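Local coordinates for protein carbonic anhydrase (Glaciozyma antarctica, PDB 5ZTP) that probably catalyses the reversible hydration of carbon dioxide to bicarbonate and a proton in a cold-adapted yeast, at residues S76-G81 with L146-T151; C93-F98 with L125-V130. One frame throughout, in Å; residues are numbered along the deposited sequence.

Interaction 1: S76-G81 with L146-T151; sequences SQELLG and LILPET
Two hydrogen bonds from one amide group fasten the C-terminal part of helix 66-79 to the loop leading into strand 152-158. Gln77 extends beyond CG to reach the loop backbone with its amide. Its OE1 accepts from Leu148 N at 2.8 Å, in the carbonyl plane and on a lone pair, with an N-H...O angle of 159°. On the amide's other branch, NE2 meets Thr151 OG1 tip to tip at 2.8 Å, more bent and 26° out of the amide plane. Thr151 suits this place because its hydroxyl donates to Leu148 O, which also accepts from Thr151 N in the type I turn from Leu148 to Thr151.

Van der Waals contact is slighter: the Leu148 side chain runs antiparallel to that of Gln77, and its CD2 sits against Glu78 OE2. The Glu78 chain bends at chi2, bringing its carboxylate there, and OE1 forms a salt bridge with Arg110 of the second subunit.

An alanine at Gln77 would remove both amide bonds and probably loosen the turn from the helix. Accepting and donating at once, this neutral amide gives the Leu148 N-H an acceptor and the Thr151 hydroxyl oxygen a donor in a buried setting.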
ATOM      1  N   SER A  76       9.064   4.725  -7.462  1.00 12.10           N
ATOM      2  CA  SER A  76       9.993   3.677  -6.990  1.00 12.59           C
ATOM      3  C   SER A  76      11.117   3.401  -8.000  1.00 13.00           C
ATOM      4  O   SER A  76      12.276   3.376  -7.631  1.00 12.82           O
ATOM      5  CB  SER A  76       9.223   2.389  -6.628  1.00 12.34           C
ATOM      6  OG  SER A  76      10.064   1.289  -6.384  1.00 11.86           O
ATOM      7  N   GLN A  77      10.763   3.237  -9.270  1.00 14.01           N
ATOM      8  CA  GLN A  77      11.746   2.987 -10.338  1.00 14.99           C
ATOM      9  C   GLN A  77      12.687   4.153 -10.659  1.00 15.33           C
ATOM     10  O   GLN A  77      13.912   4.016 -10.584  1.00 14.47           O
ATOM     11  CB  GLN A  77      11.033   2.606 -11.641  1.00 15.31           C
ATOM     12  CG  GLN A  77      10.328   1.255 -11.610  1.00 15.93           C
ATOM     13  CD  GLN A  77      10.157   0.638 -13.002  1.00 16.65           C
ATOM     14  OE1 GLN A  77       9.983   1.336 -14.009  1.00 17.56           O
ATOM     15  NE2 GLN A  77      10.182  -0.679 -13.059  1.00 17.06           N
ATOM     16  N   GLU A  78      12.095   5.277 -11.046  1.00 16.36           N
ATOM     17  CA  GLU A  78      12.823   6.402 -11.684  1.00 17.63           C
ATOM     18  C   GLU A  78      13.606   7.222 -10.654  1.00 17.24           C
ATOM     19  O   GLU A  78      14.618   7.858 -10.961  1.00 15.90           O
ATOM     20  CB  GLU A  78      11.843   7.346 -12.419  1.00 18.47           C
ATOM     21  CG  GLU A  78      10.801   6.672 -13.310  1.00 19.25           C
ATOM     22  CD  GLU A  78      11.365   6.161 -14.627  1.00 20.73           C
ATOM     23  OE1 GLU A  78      12.213   6.823 -15.222  1.00 22.25           O
ATOM     24  OE2 GLU A  78      10.965   5.083 -15.087  1.00 22.14           O
ATOM     25  N   LEU A  79      13.107   7.207  -9.425  1.00 17.36           N
ATOM     26  CA  LEU A  79      13.743   7.917  -8.333  1.00 17.70           C
ATOM     27  C   LEU A  79      14.570   7.021  -7.417  1.00 17.21           C
ATOM     28  O   LEU A  79      15.594   7.443  -6.931  1.00 17.24           O
ATOM     29  CB  LEU A  79      12.694   8.639  -7.507  1.00 18.22           C
ATOM     30  CG  LEU A  79      12.673  10.156  -7.728  1.00 18.75           C
ATOM     31  CD1 LEU A  79      12.366  10.569  -9.164  1.00 19.35           C
ATOM     32  CD2 LEU A  79      11.649  10.732  -6.776  1.00 19.03           C
ATOM     33  N   LEU A  80      14.136   5.794  -7.182  1.00 17.03           N
ATOM     34  CA  LEU A  80      14.800   4.931  -6.208  1.00 17.15           C
ATOM     35  C   LEU A  80      15.212   3.573  -6.857  1.00 17.47           C
ATOM     36  O   LEU A  80      15.303   3.495  -8.078  1.00 16.46           O
ATOM     37  CB  LEU A  80      13.851   4.764  -5.028  1.00 17.04           C
ATOM     38  CG  LEU A  80      13.373   6.125  -4.476  1.00 16.93           C
ATOM     39  CD1 LEU A  80      12.097   6.023  -3.654  1.00 16.91           C
ATOM     40  CD2 LEU A  80      14.484   6.762  -3.661  1.00 16.79           C
ATOM     41  N   GLY A  81      15.496   2.530  -6.065  1.00 18.52           N
ATOM     42  CA  GLY A  81      15.652   1.124  -6.603  1.00 19.79           C
ATOM     43  C   GLY A  81      15.626   1.024  -8.144  1.00 19.56           C
ATOM     44  O   GLY A  81      16.568   1.464  -8.783  1.00 19.16           O
ATOM     45  N   LEU A 146       5.649   3.584 -19.327  1.00 14.77           N
ATOM     46  CA  LEU A 146       6.213   4.263 -18.158  1.00 14.25           C
ATOM     47  C   LEU A 146       6.932   3.374 -17.152  1.00 14.55           C
ATOM     48  O   LEU A 146       7.449   3.880 -16.183  1.00 14.42           O
ATOM     49  CB  LEU A 146       5.132   5.032 -17.429  1.00 13.77           C
ATOM     50  CG  LEU A 146       5.002   6.489 -17.815  1.00 13.79           C
ATOM     51  CD1 LEU A 146       5.281   6.744 -19.286  1.00 13.62           C
ATOM     52  CD2 LEU A 146       3.615   6.961 -17.418  1.00 13.95           C
ATOM     53  N   ILE A 147       6.925   2.062 -17.361  1.00 15.82           N
ATOM     54  CA  ILE A 147       7.713   1.111 -16.571  1.00 16.59           C
ATOM     55  C   ILE A 147       8.933   0.794 -17.397  1.00 18.02           C
ATOM     56  O   ILE A 147       8.843   0.683 -18.614  1.00 18.13           O
ATOM     57  CB  ILE A 147       6.957  -0.210 -16.354  1.00 16.26           C
ATOM     58  CG1 ILE A 147       5.687   0.043 -15.570  1.00 16.28           C
ATOM     59  CG2 ILE A 147       7.801  -1.233 -15.608  1.00 16.06           C
ATOM     60  CD1 ILE A 147       5.939   0.349 -14.128  1.00 16.41           C
ATOM     61  N   LEU A 148      10.075   0.649 -16.745  1.00 19.74           N
ATOM     62  CA  LEU A 148      11.309   0.469 -17.485  1.00 21.64           C
ATOM     63  C   LEU A 148      11.341  -0.868 -18.204  1.00 23.26           C
ATOM     64  O   LEU A 148      10.895  -1.879 -17.679  1.00 24.36           O
ATOM     65  CB  LEU A 148      12.507   0.572 -16.559  1.00 22.02           C
ATOM     66  CG  LEU A 148      12.643   1.901 -15.834  1.00 21.64           C
ATOM     67  CD1 LEU A 148      13.776   1.770 -14.825  1.00 21.40           C
ATOM     68  CD2 LEU A 148      12.828   3.061 -16.808  1.00 21.08           C
ATOM     69  N   PRO A 149      11.884  -0.878 -19.417  1.00 25.17           N
ATOM     70  CA  PRO A 149      11.876  -2.092 -20.251  1.00 25.51           C
ATOM     71  C   PRO A 149      12.646  -3.313 -19.657  1.00 24.64           C
ATOM     72  O   PRO A 149      12.334  -4.475 -19.964  1.00 22.30           O
ATOM     73  CB  PRO A 149      12.520  -1.603 -21.558  1.00 26.01           C
ATOM     74  CG  PRO A 149      13.337  -0.399 -21.155  1.00 26.22           C
ATOM     75  CD  PRO A 149      12.507   0.268 -20.110  1.00 25.58           C
ATOM     76  N   GLU A 150      13.631  -3.052 -18.799  1.00 23.94           N
ATOM     77  CA  GLU A 150      14.404  -4.138 -18.185  1.00 23.02           C
ATOM     78  C   GLU A 150      13.730  -4.742 -16.927  1.00 22.06           C
ATOM     79  O   GLU A 150      14.258  -5.666 -16.321  1.00 22.87           O
ATOM     80  CB  GLU A 150      15.815  -3.635 -17.836  1.00 22.85           C
ATOM     81  CG  GLU A 150      15.856  -2.539 -16.767  1.00 23.44           C
ATOM     82  CD  GLU A 150      16.120  -1.156 -17.330  1.00 23.75           C
ATOM     83  OE1 GLU A 150      15.429  -0.749 -18.314  1.00 24.21           O
ATOM     84  OE2 GLU A 150      17.018  -0.485 -16.772  1.00 22.18           O
ATOM     85  N   THR A 151      12.573  -4.234 -16.526  1.00 21.05           N
ATOM     86  CA  THR A 151      11.991  -4.648 -15.258  1.00 20.55           C
ATOM     87  C   THR A 151      11.587  -6.121 -15.288  1.00 19.66           C
ATOM     88  O   THR A 151      10.939  -6.560 -16.229  1.00 18.80           O
ATOM     89  CB  THR A 151      10.781  -3.758 -14.902  1.00 20.34           C
ATOM     90  OG1 THR A 151      11.194  -2.394 -14.994  1.00 20.22           O
ATOM     91  CG2 THR A 151      10.263  -4.041 -13.486  1.00 19.72           C
TER

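Interaction 2: C93-F98 with L125-V130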
ATOM      1  N   CYS A  93     -10.443 -12.301  -1.854  1.00 22.49           N
ATOM      2  CA  CYS A  93     -10.381 -10.844  -2.015  1.00 22.33           C
ATOM      3  C   CYS A  93     -11.748 -10.179  -1.988  1.00 21.68           C
ATOM      4  O   CYS A  93     -12.691 -10.660  -2.628  1.00 22.16           O
ATOM      5  CB  CYS A  93      -9.650 -10.437  -3.300  1.00 22.94           C
ATOM      6  SG  CYS A  93      -8.669  -8.897  -3.101  1.00 23.37           S
ATOM      7  N   GLY A  94     -11.839  -9.072  -1.235  1.00 20.88           N
ATOM      8  CA  GLY A  94     -13.054  -8.240  -1.142  1.00 20.31           C
ATOM      9  C   GLY A  94     -13.517  -7.683  -2.472  1.00 19.54           C
ATOM     10  O   GLY A  94     -14.657  -7.312  -2.627  1.00 19.12           O
ATOM     11  N   MET A  95     -12.606  -7.663  -3.436  1.00 20.34           N
ATOM     12  CA  MET A  95     -12.851  -7.185  -4.790  1.00 19.89           C
ATOM     13  C   MET A  95     -13.533  -8.218  -5.692  1.00 19.69           C
ATOM     14  O   MET A  95     -13.895  -7.900  -6.833  1.00 21.05           O
ATOM     15  CB  MET A  95     -11.507  -6.805  -5.425  1.00 19.41           C
ATOM     16  CG  MET A  95     -10.698  -5.801  -4.628  1.00 19.31           C
ATOM     17  SD  MET A  95     -11.569  -4.282  -4.221  1.00 19.11           S
ATOM     18  CE  MET A  95     -12.101  -3.692  -5.831  1.00 19.31           C
ATOM     19  N   LEU A  96     -13.628  -9.461  -5.224  1.00 18.47           N
ATOM     20  CA  LEU A  96     -14.428 -10.473  -5.902  1.00 17.78           C
ATOM     21  C   LEU A  96     -15.924 -10.241  -5.608  1.00 17.83           C
ATOM     22  O   LEU A  96     -16.782 -10.640  -6.371  1.00 18.01           O
ATOM     23  CB  LEU A  96     -13.998 -11.890  -5.479  1.00 17.06           C
ATOM     24  CG  LEU A  96     -12.571 -12.342  -5.801  1.00 16.56           C
ATOM     25  CD1 LEU A  96     -12.114 -13.427  -4.834  1.00 15.95           C
ATOM     26  CD2 LEU A  96     -12.408 -12.783  -7.256  1.00 16.39           C
ATOM     27  N   THR A  97     -16.243  -9.559  -4.526  1.00 18.03           N
ATOM     28  CA  THR A  97     -17.598  -9.580  -4.025  1.00 18.24           C
ATOM     29  C   THR A  97     -18.496  -8.465  -4.568  1.00 18.70           C
ATOM     30  O   THR A  97     -19.691  -8.482  -4.292  1.00 19.62           O
ATOM     31  CB  THR A  97     -17.598  -9.472  -2.497  1.00 18.18           C
ATOM     32  OG1 THR A  97     -17.167  -8.157  -2.109  1.00 18.12           O
ATOM     33  CG2 THR A  97     -16.685 -10.531  -1.888  1.00 18.21           C
ATOM     34  N   PHE A  98     -17.970  -7.502  -5.321  1.00 18.57           N
ATOM     35  CA  PHE A  98     -18.834  -6.417  -5.802  1.00 18.78           C
ATOM     36  C   PHE A  98     -18.462  -5.777  -7.149  1.00 18.52           C
ATOM     37  O   PHE A  98     -17.430  -6.079  -7.768  1.00 16.58           O
ATOM     38  CB  PHE A  98     -18.919  -5.320  -4.734  1.00 19.21           C
ATOM     39  CG  PHE A  98     -17.720  -4.422  -4.704  1.00 20.30           C
ATOM     40  CD1 PHE A  98     -16.532  -4.845  -4.127  1.00 20.30           C
ATOM     41  CD2 PHE A  98     -17.760  -3.154  -5.270  1.00 21.56           C
ATOM     42  CE1 PHE A  98     -15.415  -4.019  -4.098  1.00 20.37           C
ATOM     43  CE2 PHE A  98     -16.635  -2.322  -5.240  1.00 21.53           C
ATOM     44  CZ  PHE A  98     -15.458  -2.766  -4.657  1.00 20.62           C
ATOM     45  N   LEU A 125     -12.197  -0.897  -9.603  1.00 14.25           N
ATOM     46  CA  LEU A 125     -11.203  -1.861 -10.085  1.00 13.48           C
ATOM     47  C   LEU A 125     -11.422  -3.302  -9.518  1.00 13.83           C
ATOM     48  O   LEU A 125     -10.474  -4.059  -9.316  1.00 13.45           O
ATOM     49  CB  LEU A 125      -9.775  -1.390  -9.765  1.00 13.09           C
ATOM     50  CG  LEU A 125      -9.025  -0.120 -10.212  1.00 12.59           C
ATOM     51  CD1 LEU A 125      -9.920   0.891 -10.854  1.00 12.25           C
ATOM     52  CD2 LEU A 125      -8.235   0.485  -9.078  1.00 12.49           C
ATOM     53  N   GLU A 126     -12.690  -3.677  -9.309  1.00 14.24           N
ATOM     54  CA  GLU A 126     -13.103  -5.044  -8.970  1.00 14.00           C
ATOM     55  C   GLU A 126     -12.668  -6.063 -10.037  1.00 13.94           C
ATOM     56  O   GLU A 126     -12.308  -5.713 -11.160  1.00 13.20           O
ATOM     57  CB  GLU A 126     -14.625  -5.075  -8.753  1.00 14.36           C
ATOM     58  CG  GLU A 126     -15.486  -4.941 -10.013  1.00 14.82           C
ATOM     59  CD  GLU A 126     -15.934  -3.540 -10.318  1.00 14.70           C
ATOM     60  OE1 GLU A 126     -15.288  -2.586  -9.864  1.00 14.53           O
ATOM     61  OE2 GLU A 126     -16.958  -3.418 -11.022  1.00 15.28           O
ATOM     62  N   PHE A 127     -12.664  -7.329  -9.655  1.00 14.36           N
ATOM     63  CA  PHE A 127     -12.375  -8.397 -10.591  1.00 14.71           C
ATOM     64  C   PHE A 127     -13.171  -9.635 -10.243  1.00 15.33           C
ATOM     65  O   PHE A 127     -13.519  -9.863  -9.079  1.00 15.45           O
ATOM     66  CB  PHE A 127     -10.867  -8.732 -10.682  1.00 15.00           C
ATOM     67  CG  PHE A 127     -10.157  -8.904  -9.336  1.00 15.09           C
ATOM     68  CD1 PHE A 127     -10.097 -10.162  -8.700  1.00 15.13           C
ATOM     69  CD2 PHE A 127      -9.503  -7.826  -8.729  1.00 14.81           C
ATOM     70  CE1 PHE A 127      -9.446 -10.322  -7.481  1.00 14.77           C
ATOM     71  CE2 PHE A 127      -8.855  -7.985  -7.513  1.00 14.78           C
ATOM     72  CZ  PHE A 127      -8.818  -9.233  -6.892  1.00 14.83           C
ATOM     73  N   PRO A 128     -13.486 -10.435 -11.268  1.00 16.05           N
ATOM     74  CA  PRO A 128     -14.221 -11.646 -11.027  1.00 15.94           C
ATOM     75  C   PRO A 128     -13.299 -12.850 -10.740  1.00 16.27           C
ATOM     76  O   PRO A 128     -13.745 -13.837 -10.191  1.00 15.93           O
ATOM     77  CB  PRO A 128     -14.998 -11.808 -12.338  1.00 15.88           C
ATOM     78  CG  PRO A 128     -14.040 -11.314 -13.383  1.00 15.94           C
ATOM     79  CD  PRO A 128     -13.244 -10.226 -12.719  1.00 16.14           C
ATOM     80  N   ASP A 129     -12.032 -12.792 -11.116  1.00 17.45           N
ATOM     81  CA  ASP A 129     -11.164 -13.964 -10.989  1.00 18.38           C
ATOM     82  C   ASP A 129      -9.816 -13.539 -10.428  1.00 17.98           C
ATOM     83  O   ASP A 129      -9.214 -12.561 -10.916  1.00 17.38           O
ATOM     84  CB  ASP A 129     -10.975 -14.656 -12.353  1.00 19.02           C
ATOM     85  CG  ASP A 129     -10.207 -15.962 -12.247  1.00 19.80           C
ATOM     86  OD1 ASP A 129     -10.859 -16.969 -11.915  1.00 21.67           O
ATOM     87  OD2 ASP A 129      -8.978 -16.003 -12.509  1.00 20.02           O
ATOM     88  N   VAL A 130      -9.338 -14.291  -9.431  1.00 16.92           N
ATOM     89  CA  VAL A 130      -8.115 -13.920  -8.741  1.00 16.02           C
ATOM     90  C   VAL A 130      -6.934 -14.073  -9.657  1.00 16.42           C
ATOM     91  O   VAL A 130      -6.087 -13.207  -9.712  1.00 16.99           O
ATOM     92  CB  VAL A 130      -7.880 -14.747  -7.486  1.00 15.55           C
ATOM     93  CG1 VAL A 130      -6.495 -14.480  -6.919  1.00 15.43           C
ATOM     94  CG2 VAL A 130      -8.958 -14.444  -6.462  1.00 15.54           C
TER
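The ring of Phe127 is met obliquely by three side chains of 93-98. Met95 CB makes an off-centre CH-pi contact, 4.1 Å from the ring centroid and 30° off its normal, and its chain crosses that of the phenylalanine at about a right angle. Cys93 SG stands beside Phe127 CZ, 3.8 Å away, in an oblique sulfur-aromatic contact, while Leu96 CD2 lies 3.8 Å from Phe127 CD1. Phe127 carries its CG between the backbone N and the carbonyl carbon (chi1 48°), the crowded position, which turns the ring into this group. The Phe98 ring has Gly94 O at its edge, in plane, and packs against Ile75 of the second subunit.

Polar contact between the segments comes from the backbone: Phe127 N donates to Met95 O at 3.1 Å and an angle of 163°, although the donor sits above the carbonyl plane. Leu96 CA offers a C-H to Phe127 O, 3.4 Å away.

Residues 93-98 follow strand 84-90, and Cys93 lies in a His-X-X-Cys sequence, consistent with the zinc-ligand motif of beta-class carbonic anhydrases; here its SG is modelled as linked to a sulfate ion, probably from the crystallisation liquor, so the phenylalanine packs beside the probable metal site.

Met95 bends at chi2 and chi3, bringing CE back to the Glu126 backbone, 3.5 Å from N; a flexible thioether suits such a folded path. Glu126 lays CB and CG against Phe98 O, and its OE1 hydrogen-bonds Ser100 OG. At the far end Leu96 CD1 meets Val130 CG2 at 3.7 Å, two branched chains crossing at about a right angle. Next to it Asp129, the N-cap of helix 130-143, uses OD2 to accept from Glu132 N, a role that suits its short acidic chain.

From the N terminus, the chain first reaches 76-81, where the loop that interaction 1 closes opens. Strand 84-90 follows, and 93-98 then opens the loop of interaction 2. Helices 100-108 and 116-119 intervene before 125-130 closes this inner loop. Helix 130-143 leads to 146-151, which closes the outer loop, so interaction 2 is nested inside the loop closed by interaction 1. Interaction 1 ties the end of helix 66-79 to the loop before strand 152-158; interaction 2 ties the loop after strand 84-90 to the one before helix 130-143. Their centres lie about 28 Å apart. Across the dimer, 76-81 of one subunit meets 93-98 of the other, Leu79 packing on Phe98 of the second subunit.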